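Local structure of 3-oxoacyl-(Acyl-carrier protein) synthase (Burkholderia xenovorans, 4EFI) at residues Arg203-Pro208 / Glu229-Asp234; Gly236-Phe241 / Val332-Ala337. The protein probably catalyses, as a 3-oxoacyl-[acyl-carrier-protein] synthase of the thiolase superfamily, a condensation step of fatty-acid synthesis. All blocks are in the same frame, centred on the assembly; numbering follows the deposited sequence. Where two conformers were deposited one is given.

Contact 1 of 2, residues Arg203-Pro208 / Glu229-Asp234; sequences RNLIVP and ECLFMD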
# COMPACT_ATOMS: atom_id res chain seq x y z
N ARG A 203 -18.49 2.46 7.28
CA ARG A 203 -18.82 3.82 7.70
C ARG A 203 -17.73 4.50 8.53
O ARG A 203 -17.85 5.68 8.85
CB ARG A 203 -20.14 3.82 8.49
CG ARG A 203 -20.02 3.25 9.88
CD ARG A 203 -21.39 3.03 10.54
NE ARG A 203 -22.18 4.26 10.67
CZ ARG A 203 -22.18 5.06 11.73
NH1 ARG A 203 -21.42 4.80 12.77
NH2 ARG A 203 -22.96 6.14 11.74
N ASN A 204 -16.66 3.78 8.87
CA ASN A 204 -15.59 4.36 9.68
C ASN A 204 -14.40 4.87 8.86
O ASN A 204 -13.52 5.54 9.39
CB ASN A 204 -15.12 3.35 10.73
CG ASN A 204 -16.21 3.03 11.71
OD1 ASN A 204 -17.04 3.88 12.01
ND2 ASN A 204 -16.23 1.79 12.20
N LEU A 205 -14.39 4.57 7.57
CA LEU A 205 -13.33 5.03 6.68
C LEU A 205 -13.94 5.03 5.29
O LEU A 205 -14.10 3.97 4.64
CB LEU A 205 -12.11 4.10 6.76
CG LEU A 205 -10.74 4.79 6.78
CD1 LEU A 205 -9.60 3.78 7.03
CD2 LEU A 205 -10.54 5.57 5.49
N ILE A 206 -14.33 6.22 4.84
CA ILE A 206 -15.26 6.34 3.73
C ILE A 206 -15.16 7.73 3.10
O ILE A 206 -14.90 8.70 3.78
CB ILE A 206 -16.72 6.03 4.20
CG1 ILE A 206 -17.71 6.06 3.03
CG2 ILE A 206 -17.16 6.98 5.29
CD1 ILE A 206 -19.00 5.31 3.33
N VAL A 207 -15.37 7.77 1.78
CA VAL A 207 -15.66 9.04 1.09
C VAL A 207 -17.19 9.05 0.84
O VAL A 207 -17.69 8.29 0.01
CB VAL A 207 -14.88 9.16 -0.23
CG1 VAL A 207 -15.27 10.41 -0.97
CG2 VAL A 207 -13.38 9.17 0.06
N PRO A 208 -17.95 9.85 1.58
CA PRO A 208 -19.41 9.73 1.50
C PRO A 208 -20.00 9.96 0.10
O PRO A 208 -20.91 9.21 -0.29
CB PRO A 208 -19.89 10.80 2.48
CG PRO A 208 -18.82 10.79 3.54
CD PRO A 208 -17.55 10.70 2.72
N GLU A 229 -17.55 15.14 0.00
CA GLU A 229 -16.74 14.67 -1.11
C GLU A 229 -15.32 14.32 -0.69
O GLU A 229 -14.52 13.90 -1.50
CB GLU A 229 -16.69 15.71 -2.23
CG GLU A 229 -18.00 15.85 -3.01
CD GLU A 229 -19.10 16.56 -2.24
OE1 GLU A 229 -18.79 17.48 -1.45
OE2 GLU A 229 -20.28 16.19 -2.42
N CYS A 230 -15.02 14.46 0.59
CA CYS A 230 -13.68 14.17 1.10
C CYS A 230 -13.64 12.96 2.02
O CYS A 230 -14.66 12.48 2.51
CB CYS A 230 -13.13 15.40 1.83
SG CYS A 230 -13.03 16.90 0.80
N LEU A 231 -12.44 12.48 2.26
CA LEU A 231 -12.22 11.33 3.11
C LEU A 231 -12.62 11.62 4.54
O LEU A 231 -12.20 12.61 5.13
CB LEU A 231 -10.74 10.95 3.05
CG LEU A 231 -10.32 9.75 3.88
CD1 LEU A 231 -10.95 8.49 3.36
CD2 LEU A 231 -8.78 9.62 3.88
N PHE A 232 -13.42 10.70 5.08
CA PHE A 232 -13.79 10.67 6.49
C PHE A 232 -13.14 9.48 7.18
O PHE A 232 -13.17 8.37 6.68
CB PHE A 232 -15.32 10.57 6.64
CG PHE A 232 -15.76 10.35 8.06
CD1 PHE A 232 -15.93 11.42 8.92
CD2 PHE A 232 -15.97 9.06 8.55
CE1 PHE A 232 -16.31 11.23 10.21
CE2 PHE A 232 -16.36 8.87 9.85
CZ PHE A 232 -16.53 9.95 10.69
N MET A 233 -12.56 9.73 8.34
CA MET A 233 -12.00 8.67 9.17
C MET A 233 -12.44 8.83 10.60
O MET A 233 -12.28 9.90 11.20
CB MET A 233 -10.47 8.72 9.16
CG MET A 233 -9.88 8.74 7.80
SD MET A 233 -8.06 8.79 7.86
CE MET A 233 -7.69 7.19 8.60
N ASP A 234 -12.99 7.76 11.17
CA ASP A 234 -13.28 7.72 12.60
C ASP A 234 -12.06 7.12 13.29
O ASP A 234 -11.91 5.90 13.36
CB ASP A 234 -14.54 6.87 12.89
CG ASP A 234 -14.99 6.94 14.34
OD1 ASP A 234 -14.12 7.00 15.22
OD2 ASP A 234 -16.22 6.93 14.58

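Contact 2 of 2, residues Gly236-Phe241 / Val332-Ala337; sequences GEIFNF and VGYSWA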
# COMPACT_ATOMS: atom_id res chain seq x y z
N GLY A 236 -10.92 6.77 16.38
CA GLY A 236 -11.09 5.90 17.53
C GLY A 236 -11.53 4.50 17.12
O GLY A 236 -11.01 3.50 17.63
N GLU A 237 -12.47 4.43 16.18
CA GLU A 237 -12.94 3.14 15.69
C GLU A 237 -11.82 2.43 14.93
O GLU A 237 -11.61 1.24 15.14
CB GLU A 237 -14.17 3.31 14.80
CG GLU A 237 -15.43 3.75 15.52
CD GLU A 237 -16.04 2.68 16.40
OE1 GLU A 237 -15.84 1.48 16.12
OE2 GLU A 237 -16.72 3.04 17.39
N ILE A 238 -11.09 3.14 14.08
CA ILE A 238 -10.02 2.51 13.33
C ILE A 238 -8.92 2.01 14.27
O ILE A 238 -8.40 0.90 14.08
CB ILE A 238 -9.44 3.48 12.29
CG1 ILE A 238 -10.50 3.80 11.23
CG2 ILE A 238 -8.21 2.89 11.63
CD1 ILE A 238 -10.25 5.07 10.48
N PHE A 239 -8.56 2.80 15.28
CA PHE A 239 -7.53 2.38 16.23
C PHE A 239 -7.93 1.08 16.94
O PHE A 239 -7.13 0.16 17.04
CB PHE A 239 -7.24 3.48 17.25
CG PHE A 239 -6.16 3.12 18.25
CD1 PHE A 239 -4.82 3.36 17.97
CD2 PHE A 239 -6.49 2.54 19.46
CE1 PHE A 239 -3.83 3.02 18.89
CE2 PHE A 239 -5.52 2.19 20.37
CZ PHE A 239 -4.18 2.43 20.08
N ASN A 240 -9.16 1.03 17.43
CA ASN A 240 -9.63 -0.18 18.10
C ASN A 240 -9.72 -1.39 17.17
O ASN A 240 -9.33 -2.48 17.58
CB ASN A 240 -10.96 0.11 18.79
CG ASN A 240 -10.82 1.08 19.95
OD1 ASN A 240 -9.79 1.09 20.63
ND2 ASN A 240 -11.83 1.90 20.16
N PHE A 241 -10.24 -1.20 15.96
CA PHE A 241 -10.25 -2.26 14.93
C PHE A 241 -8.84 -2.80 14.73
O PHE A 241 -8.61 -4.02 14.76
CB PHE A 241 -10.80 -1.72 13.59
CG PHE A 241 -10.23 -2.40 12.34
CD1 PHE A 241 -10.54 -3.73 12.05
CD2 PHE A 241 -9.41 -1.70 11.45
CE1 PHE A 241 -10.01 -4.34 10.90
CE2 PHE A 241 -8.88 -2.32 10.30
CZ PHE A 241 -9.19 -3.63 10.04
N VAL A 332 -9.12 0.43 5.15
CA VAL A 332 -10.40 0.63 4.46
C VAL A 332 -11.11 -0.70 4.17
O VAL A 332 -10.51 -1.61 3.62
CB VAL A 332 -10.19 1.38 3.12
CG1 VAL A 332 -11.50 1.54 2.39
CG2 VAL A 332 -9.62 2.75 3.33
N GLY A 333 -12.39 -0.78 4.51
CA GLY A 333 -13.20 -1.93 4.14
C GLY A 333 -14.28 -2.24 5.15
O GLY A 333 -15.46 -2.14 4.84
N TYR A 334 -13.91 -2.62 6.38
CA TYR A 334 -12.54 -2.94 6.78
C TYR A 334 -11.96 -4.11 6.03
O TYR A 334 -12.66 -5.06 5.67
CB TYR A 334 -12.52 -3.32 8.26
CG TYR A 334 -12.81 -2.24 9.27
CD1 TYR A 334 -12.46 -0.91 9.05
CD2 TYR A 334 -13.39 -2.58 10.47
CE1 TYR A 334 -12.72 0.06 10.01
CE2 TYR A 334 -13.63 -1.61 11.45
CZ TYR A 334 -13.29 -0.31 11.21
OH TYR A 334 -13.53 0.65 12.17
N SER A 335 -10.64 -4.09 5.89
CA SER A 335 -9.92 -5.15 5.22
C SER A 335 -8.55 -5.27 5.89
O SER A 335 -7.97 -4.27 6.33
CB SER A 335 -9.81 -4.80 3.73
OG SER A 335 -9.11 -5.80 3.02
N TRP A 336 -8.02 -6.48 5.96
CA TRP A 336 -6.67 -6.70 6.45
C TRP A 336 -6.05 -7.87 5.71
O TRP A 336 -6.75 -8.77 5.25
CB TRP A 336 -6.66 -6.94 7.97
CG TRP A 336 -7.47 -8.09 8.43
CD1 TRP A 336 -7.01 -9.34 8.71
CD2 TRP A 336 -8.88 -8.12 8.71
NE1 TRP A 336 -8.04 -10.15 9.12
CE2 TRP A 336 -9.19 -9.41 9.16
CE3 TRP A 336 -9.90 -7.16 8.63
CZ2 TRP A 336 -10.50 -9.80 9.48
CZ3 TRP A 336 -11.19 -7.53 8.98
CH2 TRP A 336 -11.48 -8.84 9.40
N ALA A 337 -4.73 -7.87 5.57
CA ALA A 337 -4.08 -8.90 4.77
C ALA A 337 -2.61 -8.98 5.11
O ALA A 337 -1.97 -7.96 5.42
CB ALA A 337 -4.28 -8.65 3.29
O HOH W 1 -14.57 -0.34 14.51

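Contact 1 of 2, residues Arg203-Pro208 / Glu229-Asp234
F232 lies across from I206, each giving its N-H to the other's carbonyl: F232 N to I206 O at 2.8 Å, nearly in line with the carbonyl bond, and I206 N to F232 O at 3.1 Å, in the carbonyl plane. Followed outward, the F232 side chain touches the 203-208 segment through CB, CD2 and CE2. Its CB sits 3.4 Å from I206 O. CG stands anti to the backbone N (chi1 172°), and on the ring beyond it CD2 touches I206 CG2 at 4.0 Å and CE2 comes 3.7 Å from R203 O. That carbonyl is itself hydrogen-bonded by R222. On the other face of the strand pair, L205 and M233 run side by side, and L205 CD2 meets L231 CD1 at 3.6 Å. P208 CD abuts C230 O. A straight bond from D234 N to N204 O (2.9 Å) ends the pairing; the donor is tilted 25° from the carbonyl plane. R222 also grips both side chains, salt-bridged to D234 OD2 and hydrogen-bonded to the amide oxygen N204 OD1. D234 OD1 accepts from E237 N, making D234 the N-cap of helix 235-257, where a small two-stranded antiparallel sheet, its strands joined by a long irregular loop, passes into the helix.

Contact 2 of 2, residues Gly236-Phe241 / Val332-Ala337
The rings of F241 and Y334 lie face to face, planes 12° apart and centroids 3.9 Å from each other, the two side chains running antiparallel so that each ring overlaps the start of the other side chain. Y334 CE2 lies 3.5 Å from F241 CB, while Y334 CB rests over the F241 ring in a CH-pi contact, 4.1 Å from its centroid. The CB of Y334 points toward the helix, and chi1 of -68° sets CG anti to the carbonyl carbon, beside the backbone N. W336 comes to the F241 ring from its edge, its CE3 in that ring's plane and 3.6 Å from F241 CE1; the two planes meet at 56°. This aromatic cluster joins helix 235-257 to the start of strand 335-343, the central strand of a five-stranded mixed sheet in the thiolase-like fold, just after the cis peptide between G333 and Y334. At the far end of the tyrosine, a water in the plane of its ring lies 2.7 Å from Y334 OH and donates to E237 OE1, also at 2.7 Å; its bond to E237 O is weak. N204 ND2 hydrogen-bonds the same hydroxyl, and W336 NE1 is held by A8 O.

Along the chain the contacts follow in series, and D234 joins them, since strand 232-233 runs almost directly into helix 235-257. Their centres are about 12 Å apart, both off to one side of the molecule, contact 1 nearer the surface. They touch directly: the side-chain amide of N204 bridges the two, while I238 CD1 of contact 2 packs on N204 O and V332 CG2 on L205 CD2. The small two-stranded sheet thus sits against both the first turn of helix 235-257 and the loop entering strand 335-343, packing where these two elements meet beside the five-stranded sheet of the thiolase-like core.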